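Local coordinates for molybdopterin-guanine dinucleotide biosynthesis adapter protein (Escherichia coli, PDB 1NP6) that binds GTP, which it hydrolyses only weakly, and may act as an adapter in the making and use of the molybdopterin guanine dinucleotide cofactor, at residues 119-122 / 123-126; 89-92 / 93-97; 132-135 / 136-139. All coordinates share one frame; numbering follows the deposited sequence.

In the fold
The three contacts sit around the parallel sheet of a P-loop NTPase fold. Contact 1 leaves the end of strand 116-120 and contact 3 leads into strand 137-142, its neighbour in the sheet, so the two bracket the connection between them; their centres are about 17 Å apart and their nearest atoms about 6 Å. Contact 2, on helix 89-95, is on the opposite side of the chain's centre from contact 1, about 32 Å from it and about 23 Å from contact 3, centre to centre. Contact 1 borders the P-loop, where the R121 side chain comes to about 4 Å from that of T17, inferred to bind GTP. Contact 2 faces the second subunit; contact 3 is remote from the nucleotide site.

Contact 1. Residues 119-122 / 123-126; sequences LFRD and GAGH
Where strand 116-120 of the P-loop fold runs out, R121 and A124 close a short 3-10 turn. Its backbone bond runs from A124 N to R121 O at 3.1 Å, the donor standing 47° out of the carbonyl plane. A weak second bond follows one residue on, from G125 N to D122 O. G125 itself has a positive phi of 95°, a backbone shape at which a side chain would press on the preceding carbonyl oxygen.

Among the side chains, R121 makes the main contact. With CG anti to the backbone N (chi1 -171°) and the chain bent at chi3, its guanidinium swings back past the turn, and the methyl CB of A124 lies over one face, 3.8 Å from R121 NH2. NH1 of the same group is hydrogen-bonded to the G16 carbonyl, which ties the turn to the P-loop, where GTP is inferred to bind. F120 presents its ring edge to the carbonyl of H126, with CE1 3.5 Å from H126 O. The H126 ring stacks on W14, and its ND1 bonds to E130.

One water bridges the loop, donating a hydrogen bond to R121 O at 2.7 Å and accepting one from H126 N at 3.1 Å.

Contact 2. Residues 89-92 / 93-97; sequences LQFL and ASRMD
F91 and R95, one turn apart on helix 89-95, lie against each other through a ring face and an aliphatic chain. CD of R95 sits over the F91 ring, 4.0 Å from its centroid and displaced toward the rim, in a CH-pi contact. The closest atoms of these two side chains are R95 CD and F91 CZ, 3.7 Å apart. F91 puts CG anti to its own backbone N (chi1 177°), beside its carbonyl carbon and on the side where R95 lies. The bend of R95 at chi2 brings CD over the ring, and the bend at chi3 turns the guanidinium until its plane is only 8° from that of the ring, although the two side chains cross at a slant. R95 NH2 makes a weak hydrogen bond to R95 O of the second subunit.

S94 turns its hydroxyl back onto the helix. At chi1 87° its OG lies between backbone N and carbonyl carbon, from where it donates to F91 O at 2.8 Å. The same oxygen also takes a weak bond from R95 N, so two donors share it. The change of spacing is plain in the backbone: A93 N reaches L89 O at 3.0 Å in regular alpha-helical fashion, whereas R95 N bonds more closely to L92 O, three residues back.

Beyond these pairs, A93 and M96 press on I104 of strand 103-107 and I40 of strand 37-42, and L89 touches V106. F91, L92, R95 and M96 meet the second subunit, packing on its D97, W75, M96 and Q66 respectively, so the helix lies between the parallel sheet and the dimer partner.

Contact 3. Residues 132-135 / 136-139; sequences VIDR and HVIA
I133 and V137 form the close-packed side of a type I beta turn that runs from D134 to V137 and delivers the chain into strand 137-142. The methyl CG2 of I133 rests 3.8 Å from V137 CB and nearly as close to CG1, the two side chains crossing at about a right angle. V137 is buried, and I133 also reaches L148. The turn's own closing bond, V137 N to D134 O at 3.4 Å, is straight but long and weak. A water bridges the same two residues, donating to D134 O at 2.6 Å and to V137 O at 2.9 Å.

The other side is more exposed and more polar. D134 folds its carboxylate back over the turn with chi1 at 63°, and OD2 accepts from H136 N at 2.9 Å through its anti lone pair, an Asx turn over the first part of the beta turn. The carboxylate stands 80° from the imidazole plane. R135 sends its chain across that imidazole: CG lies over the centre of the ring, 4.3 Å from the centroid and almost on its normal, in a CH-pi contact. Farther along, R135 NE is 4.0 Å from H136 NE2, and the guanidinium is turned 51° from the ring. Replacing H136 with alanine would remove the ring under R135 CG and would probably set the arginine chain free to turn.

At the end of the turn V137 packs on V118 of strand 116-120; farther on, I138 reaches F164 and W168 of helix 158-170, and A139 touches A151 and L153 of strand 151-154.

Contact 1. Residues 119-122 / 123-126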
ATOM      1  N   LEU B 119      24.335  -2.985  14.722  1.00 34.02           N
ATOM      2  CA  LEU B 119      25.485  -2.388  14.028  1.00 32.58           C
ATOM      3  C   LEU B 119      26.298  -1.508  14.965  1.00 36.13           C
ATOM      4  O   LEU B 119      25.740  -0.911  15.893  1.00 39.87           O
ATOM      5  CB  LEU B 119      25.006  -1.580  12.816  1.00 25.98           C
ATOM      6  CG  LEU B 119      23.901  -2.179  11.923  1.00 25.56           C
ATOM      7  CD1 LEU B 119      23.549  -1.207  10.820  1.00 36.21           C
ATOM      8  CD2 LEU B 119      24.248  -3.559  11.325  1.00 26.58           C
ATOM      9  N   PHE B 120      27.615  -1.452  14.740  1.00 34.43           N
ATOM     10  CA  PHE B 120      28.522  -0.569  15.488  1.00 29.34           C
ATOM     11  C   PHE B 120      29.589   0.020  14.562  1.00 38.92           C
ATOM     12  O   PHE B 120      30.272  -0.712  13.860  1.00 29.59           O
ATOM     13  CB  PHE B 120      29.207  -1.331  16.648  1.00 38.86           C
ATOM     14  CG  PHE B 120      30.133  -0.470  17.488  1.00 39.04           C
ATOM     15  CD1 PHE B 120      29.620   0.354  18.501  1.00 31.61           C
ATOM     16  CD2 PHE B 120      31.512  -0.475  17.267  1.00 29.92           C
ATOM     17  CE1 PHE B 120      30.465   1.178  19.263  1.00 26.59           C
ATOM     18  CE2 PHE B 120      32.374   0.348  18.029  1.00 40.39           C
ATOM     19  CZ  PHE B 120      31.843   1.161  19.046  1.00 41.66           C
ATOM     20  N   ARG B 121      29.718   1.339  14.576  1.00 33.67           N
ATOM     21  CA  ARG B 121      30.827   2.033  13.917  1.00 41.63           C
ATOM     22  C   ARG B 121      31.562   2.870  14.947  1.00 35.62           C
ATOM     23  O   ARG B 121      30.961   3.739  15.597  1.00 36.42           O
ATOM     24  CB  ARG B 121      30.331   2.920  12.755  1.00 34.46           C
ATOM     25  CG  ARG B 121      31.478   3.472  11.906  1.00 50.11           C
ATOM     26  CD  ARG B 121      31.107   4.399  10.758  1.00 75.66           C
ATOM     27  NE  ARG B 121      30.886   5.768  11.216  1.00 76.76           N
ATOM     28  CZ  ARG B 121      29.682   6.277  11.390  1.00 59.24           C
ATOM     29  NH1 ARG B 121      28.631   5.523  11.127  1.00 45.72           N
ATOM     30  NH2 ARG B 121      29.522   7.520  11.819  1.00 49.08           N
ATOM     31  N   ASP B 122      32.860   2.612  15.102  1.00 32.30           N
ATOM     32  CA  ASP B 122      33.651   3.258  16.146  1.00 47.28           C
ATOM     33  C   ASP B 122      33.569   4.792  16.088  1.00 48.36           C
ATOM     34  O   ASP B 122      33.369   5.439  17.113  1.00 49.77           O
ATOM     35  CB  ASP B 122      35.104   2.780  16.089  1.00 50.95           C
ATOM     36  CG  ASP B 122      35.841   2.953  17.418  1.00 70.41           C
ATOM     37  OD1 ASP B 122      36.879   3.644  17.408  1.00 72.39           O
ATOM     38  OD2 ASP B 122      35.480   2.432  18.510  1.00 53.40           O
ATOM     39  N   GLY B 123      33.694   5.358  14.886  1.00 44.37           N
ATOM     40  CA  GLY B 123      33.704   6.797  14.691  1.00 53.70           C
ATOM     41  C   GLY B 123      32.386   7.526  14.922  1.00 59.97           C
ATOM     42  O   GLY B 123      32.281   8.708  14.621  1.00 58.52           O
ATOM     43  N   ALA B 124      31.386   6.831  15.460  1.00 49.56           N
ATOM     44  CA  ALA B 124      30.081   7.435  15.662  1.00 48.19           C
ATOM     45  C   ALA B 124      29.979   8.073  17.054  1.00 42.78           C
ATOM     46  O   ALA B 124      28.986   8.732  17.365  1.00 41.84           O
ATOM     47  CB  ALA B 124      28.976   6.420  15.416  1.00 51.28           C
ATOM     48  N   GLY B 125      31.021   7.875  17.866  1.00 41.83           N
ATOM     49  CA  GLY B 125      31.198   8.546  19.142  1.00 46.48           C
ATOM     50  C   GLY B 125      30.712   7.811  20.381  1.00 49.91           C
ATOM     51  O   GLY B 125      30.880   8.312  21.491  1.00 51.14           O
ATOM     52  N   HIS B 126      30.096   6.647  20.188  1.00 41.61           N
ATOM     53  CA  HIS B 126      29.653   5.782  21.293  1.00 44.24           C
ATOM     54  C   HIS B 126      30.713   4.747  21.671  1.00 46.02           C
ATOM     55  O   HIS B 126      31.417   4.211  20.809  1.00 49.58           O
ATOM     56  CB  HIS B 126      28.390   5.020  20.909  1.00 39.14           C
ATOM     57  CG  HIS B 126      27.217   5.887  20.584  1.00 53.44           C
ATOM     58  ND1 HIS B 126      26.344   6.353  21.547  1.00 62.74           N
ATOM     59  CD2 HIS B 126      26.753   6.350  19.399  1.00 69.67           C
ATOM     60  CE1 HIS B 126      25.402   7.075  20.969  1.00 74.50           C
ATOM     61  NE2 HIS B 126      25.624   7.087  19.666  1.00 65.19           N
TER
HETATM   62  O   HOH W   1      29.955   4.456  17.978  1.00 35.81           O

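Contact 2. Residues 89-92 / 93-97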
ATOM      1  N   LEU B  89       3.911  -4.942  14.208  1.00 40.96           N
ATOM      2  CA  LEU B  89       4.800  -5.586  13.232  1.00 43.66           C
ATOM      3  C   LEU B  89       4.251  -6.849  12.593  1.00 44.13           C
ATOM      4  O   LEU B  89       4.407  -7.053  11.391  1.00 35.29           O
ATOM      5  CB  LEU B  89       6.159  -5.908  13.867  1.00 41.67           C
ATOM      6  CG  LEU B  89       7.240  -4.824  13.883  1.00 65.74           C
ATOM      7  CD1 LEU B  89       8.560  -5.408  14.368  1.00 61.34           C
ATOM      8  CD2 LEU B  89       7.408  -4.169  12.513  1.00 44.75           C
ATOM      9  N   GLN B  90       3.633  -7.719  13.382  1.00 33.34           N
ATOM     10  CA  GLN B  90       3.111  -8.958  12.802  1.00 36.52           C
ATOM     11  C   GLN B  90       1.895  -8.693  11.923  1.00 29.21           C
ATOM     12  O   GLN B  90       1.674  -9.412  10.939  1.00 36.75           O
ATOM     13  CB  GLN B  90       2.791 -10.027  13.871  1.00 45.85           C
ATOM     14  CG  GLN B  90       4.022 -10.590  14.622  1.00 60.84           C
ATOM     15  CD  GLN B  90       4.938 -11.500  13.783  1.00 65.22           C
ATOM     16  OE1 GLN B  90       6.029 -11.855  14.234  1.00 64.06           O
ATOM     17  NE2 GLN B  90       4.502 -11.877  12.581  1.00 66.20           N
ATOM     18  N   PHE B  91       1.115  -7.670  12.266  1.00 33.08           N
ATOM     19  CA  PHE B  91      -0.010  -7.273  11.430  1.00 35.16           C
ATOM     20  C   PHE B  91       0.528  -6.751  10.090  1.00 33.09           C
ATOM     21  O   PHE B  91       0.098  -7.189   9.015  1.00 36.09           O
ATOM     22  CB  PHE B  91      -0.880  -6.206  12.114  1.00 37.16           C
ATOM     23  CG  PHE B  91      -2.027  -5.700  11.246  1.00 35.67           C
ATOM     24  CD1 PHE B  91      -3.157  -6.490  11.017  1.00 38.39           C
ATOM     25  CD2 PHE B  91      -1.957  -4.448  10.648  1.00 40.32           C
ATOM     26  CE1 PHE B  91      -4.196  -6.033  10.204  1.00 49.77           C
ATOM     27  CE2 PHE B  91      -2.986  -3.978   9.836  1.00 33.16           C
ATOM     28  CZ  PHE B  91      -4.106  -4.767   9.605  1.00 35.56           C
ATOM     29  N   LEU B  92       1.485  -5.840  10.170  1.00 35.07           N
ATOM     30  CA  LEU B  92       2.048  -5.236   8.964  1.00 35.72           C
ATOM     31  C   LEU B  92       2.604  -6.306   8.020  1.00 33.15           C
ATOM     32  O   LEU B  92       2.222  -6.345   6.853  1.00 34.06           O
ATOM     33  CB  LEU B  92       3.082  -4.158   9.312  1.00 27.15           C
ATOM     34  CG  LEU B  92       2.539  -2.864   9.932  1.00 30.49           C
ATOM     35  CD1 LEU B  92       3.691  -1.961  10.352  1.00 36.43           C
ATOM     36  CD2 LEU B  92       1.564  -2.128   9.007  1.00 33.29           C
ATOM     37  N   ALA B  93       3.454  -7.194   8.541  1.00 36.96           N
ATOM     38  CA  ALA B  93       4.009  -8.296   7.758  1.00 36.76           C
ATOM     39  C   ALA B  93       2.949  -9.208   7.118  1.00 43.38           C
ATOM     40  O   ALA B  93       3.113  -9.653   5.965  1.00 32.66           O
ATOM     41  CB  ALA B  93       4.988  -9.090   8.588  1.00 33.82           C
ATOM     42  N   SER B  94       1.859  -9.464   7.842  1.00 35.50           N
ATOM     43  CA  SER B  94       0.725 -10.227   7.292  1.00 38.29           C
ATOM     44  C   SER B  94      -0.045  -9.527   6.152  1.00 27.67           C
ATOM     45  O   SER B  94      -0.792 -10.188   5.435  1.00 35.50           O
ATOM     46  CB  SER B  94      -0.273 -10.616   8.408  1.00 34.35           C
ATOM     47  OG  SER B  94      -1.212  -9.574   8.601  1.00 37.79           O
ATOM     48  N   ARG B  95       0.077  -8.204   6.010  1.00 27.01           N
ATOM     49  CA  ARG B  95      -0.585  -7.512   4.885  1.00 30.36           C
ATOM     50  C   ARG B  95       0.260  -7.593   3.605  1.00 32.04           C
ATOM     51  O   ARG B  95      -0.225  -7.264   2.512  1.00 27.72           O
ATOM     52  CB  ARG B  95      -0.905  -6.051   5.207  1.00 32.31           C
ATOM     53  CG  ARG B  95      -1.709  -5.813   6.521  1.00 35.89           C
ATOM     54  CD  ARG B  95      -2.934  -6.696   6.704  1.00 32.08           C
ATOM     55  NE  ARG B  95      -4.003  -6.402   5.745  1.00 34.94           N
ATOM     56  CZ  ARG B  95      -5.063  -7.172   5.525  1.00 43.84           C
ATOM     57  NH1 ARG B  95      -5.225  -8.304   6.204  1.00 45.39           N
ATOM     58  NH2 ARG B  95      -5.974  -6.808   4.625  1.00 37.45           N
ATOM     59  N   MET B  96       1.501  -8.054   3.738  1.00 30.85           N
ATOM     60  CA  MET B  96       2.359  -8.339   2.563  1.00 42.51           C
ATOM     61  C   MET B  96       1.920  -9.626   1.859  1.00 45.94           C
ATOM     62  O   MET B  96       1.310 -10.499   2.491  1.00 29.17           O
ATOM     63  CB  MET B  96       3.843  -8.429   2.976  1.00 38.40           C
ATOM     64  CG  MET B  96       4.481  -7.064   3.243  1.00 43.96           C
ATOM     65  SD  MET B  96       6.179  -7.120   3.890  1.00 40.40           S
ATOM     66  CE  MET B  96       6.898  -5.776   3.123  1.00 30.85           C
ATOM     67  N   ASP B  97       2.203  -9.735   0.555  1.00 27.37           N
ATOM     68  CA  ASP B  97       1.922 -10.955  -0.205  1.00 34.22           C
ATOM     69  C   ASP B  97       3.139 -11.881  -0.080  1.00 46.95           C
ATOM     70  O   ASP B  97       4.094 -11.802  -0.881  1.00 29.06           O
ATOM     71  CB  ASP B  97       1.605 -10.617  -1.684  1.00 38.75           C
ATOM     72  CG  ASP B  97       1.220 -11.849  -2.522  1.00 57.55           C
ATOM     73  OD1 ASP B  97       1.120 -12.963  -1.964  1.00 43.69           O
ATOM     74  OD2 ASP B  97       1.003 -11.791  -3.761  1.00 46.50           O
TER

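Contact 3. Residues 132-135 / 136-139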
ATOM      1  N   VAL B 132      23.472  -2.393  23.730  1.00 66.59           N
ATOM      2  CA  VAL B 132      22.472  -3.235  24.395  1.00 59.28           C
ATOM      3  C   VAL B 132      22.166  -4.481  23.546  1.00 60.37           C
ATOM      4  O   VAL B 132      21.527  -4.394  22.497  1.00 66.04           O
ATOM      5  CB  VAL B 132      21.174  -2.437  24.791  1.00 57.62           C
ATOM      6  CG1 VAL B 132      21.509  -1.265  25.696  1.00 57.23           C
ATOM      7  CG2 VAL B 132      20.403  -1.933  23.572  1.00 68.83           C
ATOM      8  N   ILE B 133      22.656  -5.632  24.002  1.00 50.97           N
ATOM      9  CA  ILE B 133      22.512  -6.897  23.287  1.00 48.32           C
ATOM     10  C   ILE B 133      21.566  -7.850  24.024  1.00 54.62           C
ATOM     11  O   ILE B 133      22.021  -8.683  24.816  1.00 47.40           O
ATOM     12  CB  ILE B 133      23.894  -7.578  23.088  1.00 45.03           C
ATOM     13  CG1 ILE B 133      24.880  -6.633  22.384  1.00 60.79           C
ATOM     14  CG2 ILE B 133      23.736  -8.899  22.321  1.00 40.28           C
ATOM     15  CD1 ILE B 133      26.314  -7.147  22.335  1.00 70.55           C
ATOM     16  N   ASP B 134      20.268  -7.726  23.743  1.00 55.16           N
ATOM     17  CA  ASP B 134      19.228  -8.572  24.345  1.00 66.24           C
ATOM     18  C   ASP B 134      19.180  -9.969  23.706  1.00 63.36           C
ATOM     19  O   ASP B 134      20.043 -10.309  22.889  1.00 58.50           O
ATOM     20  CB  ASP B 134      17.854  -7.879  24.284  1.00 65.57           C
ATOM     21  CG  ASP B 134      17.371  -7.649  22.860  1.00 75.30           C
ATOM     22  OD1 ASP B 134      17.067  -6.489  22.515  1.00 76.71           O
ATOM     23  OD2 ASP B 134      17.257  -8.565  22.017  1.00 65.58           O
ATOM     24  N   ARG B 135      18.172 -10.768  24.066  1.00 52.59           N
ATOM     25  CA  ARG B 135      18.128 -12.183  23.665  1.00 50.42           C
ATOM     26  C   ARG B 135      17.858 -12.417  22.169  1.00 39.48           C
ATOM     27  O   ARG B 135      18.115 -13.507  21.646  1.00 44.93           O
ATOM     28  CB  ARG B 135      17.121 -12.970  24.515  1.00 52.61           C
ATOM     29  CG  ARG B 135      15.683 -12.514  24.373  1.00 55.79           C
ATOM     30  CD  ARG B 135      14.709 -13.207  25.322  1.00 75.91           C
ATOM     31  NE  ARG B 135      13.600 -13.830  24.600  1.00 78.18           N
ATOM     32  CZ  ARG B 135      13.627 -15.060  24.086  1.00 80.97           C
ATOM     33  NH1 ARG B 135      14.709 -15.823  24.211  1.00 59.95           N
ATOM     34  NH2 ARG B 135      12.569 -15.530  23.441  1.00 73.43           N
ATOM     35  N   HIS B 136      17.343 -11.396  21.494  1.00 47.87           N
ATOM     36  CA  HIS B 136      16.989 -11.505  20.077  1.00 44.16           C
ATOM     37  C   HIS B 136      18.146 -11.299  19.098  1.00 46.18           C
ATOM     38  O   HIS B 136      17.988 -11.568  17.911  1.00 40.51           O
ATOM     39  CB  HIS B 136      15.858 -10.528  19.757  1.00 33.90           C
ATOM     40  CG  HIS B 136      14.560 -10.890  20.406  1.00 60.10           C
ATOM     41  ND1 HIS B 136      13.817  -9.988  21.135  1.00 68.10           N
ATOM     42  CD2 HIS B 136      13.880 -12.060  20.447  1.00 54.52           C
ATOM     43  CE1 HIS B 136      12.730 -10.585  21.593  1.00 62.31           C
ATOM     44  NE2 HIS B 136      12.746 -11.842  21.190  1.00 59.13           N
ATOM     45  N   VAL B 137      19.291 -10.820  19.584  1.00 46.68           N
ATOM     46  CA  VAL B 137      20.429 -10.481  18.715  1.00 44.97           C
ATOM     47  C   VAL B 137      21.170 -11.744  18.244  1.00 47.32           C
ATOM     48  O   VAL B 137      21.596 -12.553  19.065  1.00 43.22           O
ATOM     49  CB  VAL B 137      21.410  -9.498  19.429  1.00 39.33           C
ATOM     50  CG1 VAL B 137      22.648  -9.178  18.562  1.00 39.62           C
ATOM     51  CG2 VAL B 137      20.700  -8.225  19.824  1.00 40.26           C
ATOM     52  N   ILE B 138      21.309 -11.909  16.928  1.00 30.31           N
ATOM     53  CA  ILE B 138      22.017 -13.052  16.351  1.00 34.64           C
ATOM     54  C   ILE B 138      23.455 -12.715  15.910  1.00 39.17           C
ATOM     55  O   ILE B 138      24.257 -13.621  15.624  1.00 34.35           O
ATOM     56  CB  ILE B 138      21.191 -13.676  15.176  1.00 47.97           C
ATOM     57  CG1 ILE B 138      21.104 -12.710  13.961  1.00 38.69           C
ATOM     58  CG2 ILE B 138      19.797 -14.096  15.679  1.00 39.78           C
ATOM     59  CD1 ILE B 138      20.508 -13.345  12.686  1.00 31.04           C
ATOM     60  N   ALA B 139      23.771 -11.417  15.866  1.00 34.33           N
ATOM     61  CA  ALA B 139      25.102 -10.947  15.450  1.00 35.72           C
ATOM     62  C   ALA B 139      25.249  -9.441  15.668  1.00 35.03           C
ATOM     63  O   ALA B 139      24.253  -8.735  15.743  1.00 34.26           O
ATOM     64  CB  ALA B 139      25.319 -11.275  13.991  1.00 29.03           C
TER
HETATM   65  O   HOH W   2      21.549 -12.270  21.984  1.00 50.29           O